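Local structure of beta-lactamase-like protein (Novosphingobium pentaromativorans US6-1, 6AUF) at residues Thr25-Ala30 against Pro45-Tyr50; Gly51-Val56 against Trp194-Glu199; Ala128-Ala133 against Gly188-Thr193; Met205-Asp210 against Ala240-Asp245. The protein is a zinc metallohydrolase of the metallo-beta-lactamase superfamily that carries two metal sites and probably hydrolyses beta-lactam antibiotics, as related class B3 enzymes do. All coordinates share one frame; numbering follows the deposited sequence.

Interaction 1: residues Thr25-Ala30 against Pro45-Tyr50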
# COMPACT_ATOMS: atom_id res chain seq x y z
N THR A 25 -8.03 23.40 3.13
CA THR A 25 -9.06 22.44 3.50
C THR A 25 -8.55 21.29 4.35
O THR A 25 -9.27 20.83 5.25
CB THR A 25 -9.72 21.87 2.23
OG1 THR A 25 -11.03 21.38 2.56
CG2 THR A 25 -8.87 20.74 1.64
N THR A 26 -7.34 20.79 4.10
CA THR A 26 -6.71 19.78 4.94
C THR A 26 -7.29 18.38 4.74
O THR A 26 -8.51 18.18 4.75
CB THR A 26 -6.80 20.14 6.43
OG1 THR A 26 -5.57 19.84 7.09
CG2 THR A 26 -7.85 19.32 7.10
N LEU A 27 -6.41 17.40 4.56
CA LEU A 27 -6.85 16.01 4.58
C LEU A 27 -7.37 15.64 5.96
O LEU A 27 -8.42 14.99 6.08
CB LEU A 27 -5.69 15.11 4.17
CG LEU A 27 -5.94 13.92 3.24
CD1 LEU A 27 -7.26 14.02 2.50
CD2 LEU A 27 -4.79 13.83 2.25
N ALA A 28 -6.67 16.07 7.01
CA ALA A 28 -7.01 15.67 8.37
C ALA A 28 -8.44 16.03 8.73
O ALA A 28 -9.26 15.15 9.03
CB ALA A 28 -6.03 16.32 9.35
N THR A 29 -8.77 17.32 8.72
CA THR A 29 -10.14 17.70 9.05
C THR A 29 -11.12 17.23 7.98
O THR A 29 -12.24 16.81 8.30
CB THR A 29 -10.25 19.21 9.30
OG1 THR A 29 -10.44 19.92 8.07
CG2 THR A 29 -9.00 19.73 10.02
N ALA A 30 -10.73 17.26 6.71
CA ALA A 30 -11.65 16.80 5.68
C ALA A 30 -12.08 15.35 5.88
O ALA A 30 -13.16 14.96 5.40
CB ALA A 30 -11.02 17.00 4.30
N PRO A 45 -9.91 15.11 -0.43
CA PRO A 45 -9.21 16.02 -1.32
C PRO A 45 -7.81 15.49 -1.56
O PRO A 45 -7.18 14.96 -0.63
CB PRO A 45 -9.18 17.33 -0.53
CG PRO A 45 -9.10 16.88 0.89
CD PRO A 45 -9.91 15.60 0.96
N PRO A 46 -7.29 15.59 -2.79
CA PRO A 46 -5.91 15.18 -3.02
C PRO A 46 -4.97 16.02 -2.16
O PRO A 46 -5.33 17.09 -1.67
CB PRO A 46 -5.69 15.45 -4.52
CG PRO A 46 -7.06 15.74 -5.09
CD PRO A 46 -7.89 16.26 -3.96
N ALA A 47 -3.77 15.51 -1.95
CA ALA A 47 -2.81 16.27 -1.18
C ALA A 47 -1.41 16.00 -1.70
O ALA A 47 -1.16 15.05 -2.45
CB ALA A 47 -2.89 15.96 0.32
N HIS A 48 -0.49 16.86 -1.28
CA HIS A 48 0.91 16.79 -1.65
C HIS A 48 1.66 16.09 -0.53
O HIS A 48 1.59 16.51 0.63
CB HIS A 48 1.44 18.20 -1.89
CG HIS A 48 2.90 18.26 -2.18
ND1 HIS A 48 3.46 17.72 -3.31
CD2 HIS A 48 3.92 18.83 -1.48
CE1 HIS A 48 4.76 17.94 -3.30
NE2 HIS A 48 5.07 18.61 -2.21
N ILE A 49 2.37 15.01 -0.86
CA ILE A 49 3.13 14.33 0.18
C ILE A 49 4.52 14.94 0.25
O ILE A 49 4.92 15.47 1.29
CB ILE A 49 3.18 12.82 -0.04
CG1 ILE A 49 1.79 12.22 0.13
CG2 ILE A 49 4.18 12.16 0.92
CD1 ILE A 49 1.76 10.73 -0.13
N TYR A 50 5.27 14.86 -0.85
CA TYR A 50 6.62 15.38 -0.87
C TYR A 50 7.15 15.27 -2.29
O TYR A 50 6.90 14.27 -2.97
CB TYR A 50 7.53 14.62 0.10
CG TYR A 50 8.81 15.36 0.46
CD1 TYR A 50 8.80 16.40 1.37
CD2 TYR A 50 10.03 15.01 -0.12
CE1 TYR A 50 9.96 17.08 1.70
CE2 TYR A 50 11.20 15.68 0.20
CZ TYR A 50 11.16 16.72 1.12
OH TYR A 50 12.30 17.40 1.45
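Leu27 carries this contact from the short helix 27-30. Its CB leaves the helix alongside the 45-50 segment, and the branched end then bends nearer to it. Leu27 CG lies 4.2 Å from Pro45 O, and from there the side chain forks. Leu27 CD1 goes to the proline, where it sits 3.4 Å from Pro45 CD and also close to Pro45 O. Leu27 CD2 goes further along the chain and meets Ala47 CB at 3.4 Å. The leucine thus straddles the Pro45 carbonyl and touches a residue on each side of Pro46, whose own CB points away.

The ring of Pro45 is met from two more points on the other segment. Ala30 CB lies 3.8 Å from Pro45 CD. At the more exposed margin, Thr25 CG2 lies 3.9 Å from Pro45 CG. The contact across the segments is apolar. Phe258 and Leu261 of helix 257-261 and Tyr55 of the next strand also touch Leu27. Thr26 OG1 is hydrogen-bonded to Ser262 OG. The arrangement packs the short helix against the start of strand 47-50, the outermost strand of the seven-stranded mixed sheet in the alpha-beta/beta-alpha sandwich of the metallo-beta-lactamase fold.

Interaction 2: residues Gly51-Val56 against Trp194-Glu199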
# COMPACT_ATOMS: atom_id res chain seq x y z
N GLY A 51 7.88 16.30 -2.73
CA GLY A 51 8.40 16.34 -4.08
C GLY A 51 7.38 15.89 -5.11
O GLY A 51 6.29 16.47 -5.21
N ASN A 52 7.72 14.85 -5.86
CA ASN A 52 6.91 14.33 -6.96
C ASN A 52 5.84 13.34 -6.50
O ASN A 52 5.27 12.63 -7.34
CB ASN A 52 7.81 13.66 -8.00
CG ASN A 52 8.55 12.43 -7.44
OD1 ASN A 52 8.36 12.03 -6.28
ND2 ASN A 52 9.38 11.81 -8.28
N THR A 53 5.53 13.29 -5.20
CA THR A 53 4.67 12.27 -4.64
C THR A 53 3.42 12.90 -4.04
O THR A 53 3.51 13.86 -3.27
CB THR A 53 5.41 11.45 -3.59
OG1 THR A 53 6.58 10.89 -4.20
CG2 THR A 53 4.52 10.35 -3.04
N TRP A 54 2.27 12.29 -4.34
CA TRP A 54 0.96 12.86 -4.06
C TRP A 54 0.03 11.82 -3.46
O TRP A 54 0.01 10.67 -3.91
CB TRP A 54 0.36 13.40 -5.35
CG TRP A 54 1.27 14.33 -6.12
CD1 TRP A 54 2.14 13.98 -7.09
CD2 TRP A 54 1.37 15.75 -5.97
NE1 TRP A 54 2.79 15.10 -7.57
CE2 TRP A 54 2.33 16.20 -6.89
CE3 TRP A 54 0.72 16.69 -5.15
CZ2 TRP A 54 2.67 17.53 -7.02
CZ3 TRP A 54 1.06 18.01 -5.27
CH2 TRP A 54 2.03 18.43 -6.20
N TYR A 55 -0.75 12.23 -2.46
CA TYR A 55 -1.87 11.42 -2.00
C TYR A 55 -3.08 11.70 -2.88
O TYR A 55 -3.45 12.86 -3.07
CB TYR A 55 -2.21 11.71 -0.54
CG TYR A 55 -3.19 10.73 0.06
CD1 TYR A 55 -4.57 10.93 -0.05
CD2 TYR A 55 -2.75 9.59 0.72
CE1 TYR A 55 -5.47 10.03 0.51
CE2 TYR A 55 -3.63 8.68 1.27
CZ TYR A 55 -4.98 8.90 1.16
OH TYR A 55 -5.83 7.98 1.72
N VAL A 56 -3.67 10.65 -3.43
CA VAL A 56 -4.77 10.79 -4.38
C VAL A 56 -5.84 9.76 -4.06
O VAL A 56 -6.74 9.52 -4.87
CB VAL A 56 -4.28 10.65 -5.83
CG1 VAL A 56 -3.55 11.91 -6.28
CG2 VAL A 56 -3.38 9.43 -5.96
N TRP A 194 11.32 4.95 -2.67
CA TRP A 194 11.88 5.82 -3.71
C TRP A 194 12.26 7.16 -3.10
O TRP A 194 11.86 7.49 -1.98
CB TRP A 194 10.90 6.03 -4.88
CG TRP A 194 9.64 6.79 -4.52
CD1 TRP A 194 9.41 8.14 -4.70
CD2 TRP A 194 8.45 6.25 -3.96
NE1 TRP A 194 8.14 8.46 -4.26
CE2 TRP A 194 7.53 7.33 -3.80
CE3 TRP A 194 8.07 4.97 -3.55
CZ2 TRP A 194 6.25 7.15 -3.26
CZ3 TRP A 194 6.79 4.79 -3.02
CH2 TRP A 194 5.91 5.88 -2.88
N GLN A 195 13.06 7.92 -3.84
CA GLN A 195 13.54 9.21 -3.38
C GLN A 195 12.67 10.36 -3.89
O GLN A 195 12.18 10.33 -5.03
CB GLN A 195 14.99 9.44 -3.82
CG GLN A 195 15.52 10.79 -3.37
CD GLN A 195 16.98 10.97 -3.71
OE1 GLN A 195 17.84 10.83 -2.85
NE2 GLN A 195 17.27 11.28 -4.97
N ALA A 196 12.47 11.36 -3.03
CA ALA A 196 11.70 12.55 -3.36
C ALA A 196 12.45 13.78 -2.85
O ALA A 196 13.03 13.76 -1.77
CB ALA A 196 10.30 12.50 -2.75
N CYS A 197 12.44 14.84 -3.65
CA CYS A 197 13.15 16.06 -3.29
C CYS A 197 12.21 17.25 -3.42
O CYS A 197 11.40 17.31 -4.35
CB CYS A 197 14.39 16.23 -4.16
SG CYS A 197 15.39 14.72 -4.23
N ASP A 198 12.32 18.17 -2.47
CA ASP A 198 11.43 19.33 -2.44
C ASP A 198 11.93 20.37 -3.43
O ASP A 198 12.74 20.06 -4.31
CB ASP A 198 11.33 19.91 -1.02
CG ASP A 198 12.66 20.46 -0.49
OD1 ASP A 198 13.65 20.49 -1.26
OD2 ASP A 198 12.70 20.87 0.70
N GLU A 199 11.46 21.61 -3.30
CA GLU A 199 11.87 22.65 -4.23
C GLU A 199 13.30 23.10 -3.99
O GLU A 199 13.94 23.62 -4.92
CB GLU A 199 10.93 23.84 -4.12
CG GLU A 199 10.85 24.65 -5.39
CD GLU A 199 10.33 23.83 -6.55
OE1 GLU A 199 10.58 24.22 -7.72
OE2 GLU A 199 9.68 22.80 -6.29
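Strands 53-55 and 190-197 belong to the two different sheets of the metallo-beta-lactamase sandwich, and this contact bridges the sheets near one end. Its tight part has two points. The first is between Thr53 and Trp194, whose side chains reach toward each other tip to tip. Thr53 CG2 stands anti to the backbone N and lies 3.6 Å from Trp194 CZ2, along the benzo edge of the indole. Thr53 OG1 sits at the neighbouring edge of the same ring. Ile206 touches both residues, as does Val66 of the first sheet, so apolar side chains flank the pair.

The hydroxyl of Thr53 does double duty. It accepts the indole N-H and donates to Asn52 OD1 at 3.0 Å from Thr53 OG1, so the polar atoms form a short chain inside the contact. The donor stands above the carbonyl plane of Asn52, 26° out of it. Asn52 OD1 also comes within 4.1 Å of Ala196 CB.

The second tight point is Gly51, which has a positive phi (44°). With no side chain in the way, the backbones come together, and Gly51 CA lies 3.2 Å from Cys197 O.

The contact loosens at Gln195 and Cys197, whose CB atoms point away from the 51-56 segment. Gln195 is exposed. Cys197 is tied by a disulfide to Cys203, which joins the end of its strand to the start of the next.

The key bond is nearly straight: Trp194 NE1 lies 2.9 Å from Thr53 OG1 at 166°, with the oxygen in the indole plane.

Interaction 3: residues Ala128-Ala133 against Gly188-Thr193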
# COMPACT_ATOMS: atom_id res chain seq x y z
N ALA A 128 2.71 -3.97 -12.85
CA ALA A 128 3.86 -4.73 -12.39
C ALA A 128 3.61 -5.16 -10.95
O ALA A 128 2.98 -4.42 -10.19
CB ALA A 128 5.15 -3.93 -12.48
N ALA A 129 4.10 -6.34 -10.59
CA ALA A 129 3.81 -6.89 -9.27
C ALA A 129 4.82 -7.99 -8.92
O ALA A 129 5.43 -8.60 -9.81
CB ALA A 129 2.38 -7.43 -9.20
N VAL A 130 4.98 -8.21 -7.62
CA VAL A 130 5.84 -9.28 -7.12
C VAL A 130 5.24 -10.64 -7.48
O VAL A 130 4.02 -10.81 -7.57
CB VAL A 130 6.05 -9.17 -5.60
CG1 VAL A 130 6.68 -7.87 -5.24
CG2 VAL A 130 4.74 -9.37 -4.86
N ALA A 131 6.11 -11.62 -7.66
CA ALA A 131 5.61 -12.93 -8.03
C ALA A 131 4.63 -13.47 -6.99
O ALA A 131 3.63 -14.10 -7.34
CB ALA A 131 6.79 -13.89 -8.25
N SER A 132 4.90 -13.25 -5.71
CA SER A 132 4.01 -13.74 -4.66
C SER A 132 2.59 -13.20 -4.76
O SER A 132 1.68 -13.73 -4.10
CB SER A 132 4.60 -13.39 -3.30
OG SER A 132 5.92 -13.90 -3.20
N ALA A 133 2.36 -12.16 -5.57
CA ALA A 133 1.03 -11.61 -5.75
C ALA A 133 0.39 -11.98 -7.07
O ALA A 133 -0.84 -11.94 -7.18
CB ALA A 133 1.06 -10.08 -5.62
N GLY A 188 1.13 -11.96 -0.86
CA GLY A 188 1.56 -11.08 -1.93
C GLY A 188 2.00 -9.70 -1.49
O GLY A 188 2.27 -8.85 -2.34
N SER A 189 2.09 -9.46 -0.18
CA SER A 189 2.37 -8.12 0.30
C SER A 189 3.70 -7.59 -0.22
O SER A 189 4.72 -8.29 -0.21
CB SER A 189 2.36 -8.11 1.83
OG SER A 189 3.10 -6.99 2.28
N ALA A 190 3.68 -6.35 -0.69
CA ALA A 190 4.85 -5.65 -1.19
C ALA A 190 4.94 -4.27 -0.55
O ALA A 190 3.93 -3.65 -0.21
CB ALA A 190 4.81 -5.51 -2.70
N SER A 191 6.17 -3.80 -0.39
CA SER A 191 6.45 -2.46 0.10
C SER A 191 7.36 -1.77 -0.90
O SER A 191 8.21 -2.41 -1.53
CB SER A 191 7.11 -2.50 1.48
OG SER A 191 6.15 -2.84 2.47
N TRP A 192 7.18 -0.46 -1.04
CA TRP A 192 7.83 0.31 -2.08
C TRP A 192 8.63 1.47 -1.50
O TRP A 192 8.29 2.02 -0.45
CB TRP A 192 6.79 0.83 -3.07
CG TRP A 192 6.11 -0.26 -3.85
CD1 TRP A 192 4.98 -0.93 -3.50
CD2 TRP A 192 6.51 -0.78 -5.13
NE1 TRP A 192 4.64 -1.84 -4.48
CE2 TRP A 192 5.57 -1.76 -5.49
CE3 TRP A 192 7.58 -0.52 -5.99
CZ2 TRP A 192 5.66 -2.49 -6.68
CZ3 TRP A 192 7.68 -1.24 -7.18
CH2 TRP A 192 6.72 -2.21 -7.51
N THR A 193 9.67 1.86 -2.22
CA THR A 193 10.66 2.80 -1.71
C THR A 193 11.22 3.63 -2.87
O THR A 193 11.53 3.08 -3.93
CB THR A 193 11.77 2.00 -0.97
OG1 THR A 193 11.81 2.39 0.41
CG2 THR A 193 13.16 2.13 -1.62
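The loop leading into strand 190-197 meets the end of strand 126-130 and the turn after it, so the two sheets of the metallo-beta-lactamase sandwich come together close to the zinc centre. Gly188 is the hub of the first shell. Its CA lies 3.4 Å from Ser132 O. Its carbonyl oxygen faces two methyl groups: Val130 CG2 is 3.6 Å from Gly188 O, and Ala133 CB is 3.7 Å from the same atom. The other branch, Val130 CG1, goes to Ala190. The valine thus spans Gly188 and Ala190, one methyl to each.

The next shell sets these pieces in place. The turn that follows strand 126-130 is held by a backbone hydrogen bond from Ala133 N to Val130 O at 2.9 Å, which brings Ala133 CB back toward Gly188. Ser132 OG is hydrogen-bonded to Glu181 OE1 on strand 175-181, the sheet neighbour of 190-197. Gly188 N is hydrogen-bonded to Glu108 OE1.

Further out is the metal site. Gly188 is about 6 Å from the side chain of the zinc ligand His107. Ser189 OG is hydrogen-bonded to Thr182 O and to Asp210 OD2, and Asp210 OD1 in turn to His107 ND1. A chain of hydrogen bonds thus leads from this loop to a zinc ligand.

The apolar seam ends at Val130 CG1, set anti to the carbonyl carbon, which meets Ala190 CB at 3.9 Å.

Interaction 4: residues Met205-Asp210 against Ala240-Asp245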
# COMPACT_ATOMS: atom_id res chain seq x y z
N MET A 205 13.77 9.78 1.49
CA MET A 205 13.27 8.51 1.01
C MET A 205 11.86 8.31 1.52
O MET A 205 11.61 8.40 2.73
CB MET A 205 14.18 7.37 1.46
CG MET A 205 15.57 7.49 0.92
SD MET A 205 15.59 7.36 -0.87
CE MET A 205 14.76 5.79 -1.12
N ILE A 206 10.95 8.06 0.62
CA ILE A 206 9.59 7.69 0.97
C ILE A 206 9.48 6.17 0.96
O ILE A 206 10.04 5.48 0.10
CB ILE A 206 8.60 8.36 -0.00
CG1 ILE A 206 8.59 9.86 0.26
CG2 ILE A 206 7.20 7.78 0.15
CD1 ILE A 206 8.15 10.68 -0.89
N ALA A 207 8.78 5.65 1.96
CA ALA A 207 8.51 4.22 2.08
C ALA A 207 7.01 4.04 2.15
O ALA A 207 6.38 4.44 3.14
CB ALA A 207 9.20 3.64 3.31
N TYR A 208 6.43 3.47 1.10
CA TYR A 208 5.03 3.03 1.11
C TYR A 208 5.01 1.60 1.66
O TYR A 208 4.99 0.60 0.93
CB TYR A 208 4.44 3.15 -0.29
CG TYR A 208 2.93 2.95 -0.35
CD1 TYR A 208 2.08 3.62 0.54
CD2 TYR A 208 2.36 2.10 -1.30
CE1 TYR A 208 0.71 3.43 0.49
CE2 TYR A 208 0.99 1.91 -1.36
CZ TYR A 208 0.17 2.58 -0.46
OH TYR A 208 -1.19 2.39 -0.51
N ALA A 209 5.05 1.51 2.99
CA ALA A 209 5.12 0.21 3.66
C ALA A 209 3.72 -0.34 3.81
O ALA A 209 2.83 0.32 4.37
CB ALA A 209 5.79 0.33 5.03
N ASP A 210 3.52 -1.55 3.28
CA ASP A 210 2.22 -2.20 3.24
C ASP A 210 1.64 -2.38 4.64
O ASP A 210 2.36 -2.34 5.65
CB ASP A 210 2.36 -3.57 2.58
CG ASP A 210 1.05 -4.15 2.17
OD1 ASP A 210 0.00 -3.47 2.34
OD2 ASP A 210 1.07 -5.29 1.66
N ALA A 240 11.12 -3.26 8.47
CA ALA A 240 11.81 -2.48 9.49
C ALA A 240 13.08 -1.84 8.96
O ALA A 240 13.55 -0.85 9.54
CB ALA A 240 12.14 -3.37 10.69
N GLN A 241 13.61 -2.36 7.85
CA GLN A 241 14.88 -1.92 7.31
C GLN A 241 14.75 -1.12 6.03
O GLN A 241 15.77 -0.75 5.44
CB GLN A 241 15.79 -3.14 7.06
CG GLN A 241 16.58 -3.54 8.29
CD GLN A 241 16.68 -5.02 8.42
OE1 GLN A 241 15.90 -5.65 9.14
NE2 GLN A 241 17.65 -5.61 7.71
N LEU A 242 13.53 -0.87 5.57
CA LEU A 242 13.32 -0.00 4.41
C LEU A 242 14.00 1.34 4.63
O LEU A 242 13.96 1.88 5.74
CB LEU A 242 11.82 0.23 4.19
CG LEU A 242 10.92 -0.98 3.99
CD1 LEU A 242 9.47 -0.56 3.78
CD2 LEU A 242 11.45 -1.83 2.80
N PRO A 243 14.63 1.92 3.60
CA PRO A 243 14.96 3.35 3.66
C PRO A 243 13.66 4.13 3.81
O PRO A 243 12.73 3.96 3.02
CB PRO A 243 15.66 3.61 2.33
CG PRO A 243 15.20 2.52 1.43
CD PRO A 243 14.93 1.33 2.29
N CYS A 244 13.59 4.95 4.86
CA CYS A 244 12.29 5.38 5.35
C CYS A 244 12.40 6.72 6.09
O CYS A 244 12.33 6.79 7.31
CB CYS A 244 11.71 4.30 6.25
SG CYS A 244 10.05 4.53 6.92
N ASP A 245 12.59 7.80 5.34
CA ASP A 245 12.44 9.14 5.92
C ASP A 245 10.98 9.47 6.16
O ASP A 245 10.62 10.05 7.20
CB ASP A 245 13.07 10.18 5.00
CG ASP A 245 14.57 10.16 5.04
OD1 ASP A 245 15.14 10.32 6.15
OD2 ASP A 245 15.17 9.99 3.96
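The touching parts of the two segments run at 126° to each other, measured end to end, and their CA atoms come closest at Met205 with Asp245, 5.0 Å apart. They belong to a beta-alpha-beta unit: strand 203-208, helix 226-241 and strand 246-248, with the 240-245 segment leading from the helix into the last strand. At this end Asp245 N is hydrogen-bonded to Met205 O at 2.9 Å. That bond is weak, because its angle at the hydrogen is only 124°. The parallel pairing continues beyond it, where Met205 and Ala207 make backbone hydrogen bonds with Ile246.

The side chains then cover one face of the strand. Met205, bent at both chi2 and chi3, crosses Pro243 obliquely. Met205 CG lies 4.1 Å from Pro243 CB, at the outer margin of the contact. Ala207 is buried more deeply. Ala207 CB sits 3.6 Å from Pro243 O and 3.8 Å from Cys244 SG, and Cys273 of helix 272-292, the disulfide partner of Cys244, touches it too. Leu242 closes the inner end, where Leu242 CD1 meets Ala209 CB at 4.0 Å.

The strand then leads to Asp210, whose OD1 is hydrogen-bonded to ND1 of the zinc ligand His107. Asp210 is thus a second-shell residue of the metal site.

Asp245 also holds the strand through its side chain. Met205 N donates to Asp245 OD2 at 2.8 Å, on the anti lone pair, with an N-H...O angle of 177°.

How the interactions relate
Interactions 1, 2 and 4 come in series along the chain, and interaction 3 is nested inside the loop closed by interaction 2. Strand 190-197 is the common thread: interaction 3 uses its start and interaction 2 its end, with centres 21 Å apart. Strand 203-208 of interaction 4 pairs with it through backbone hydrogen bonds, Trp192 O with Tyr208 N and Trp194 O with Ile206 N. Interaction 1 lies at the far edge of the other sheet, centre to centre 14 Å from interaction 2 and 27 Å from interaction 3. Neighbouring strands 47-50 and 53-55 join interactions 1 and 2. Together the contacts run from the N-terminal surface to the zinc centre, where interactions 3 and 4 meet through Ser189 and Asp210.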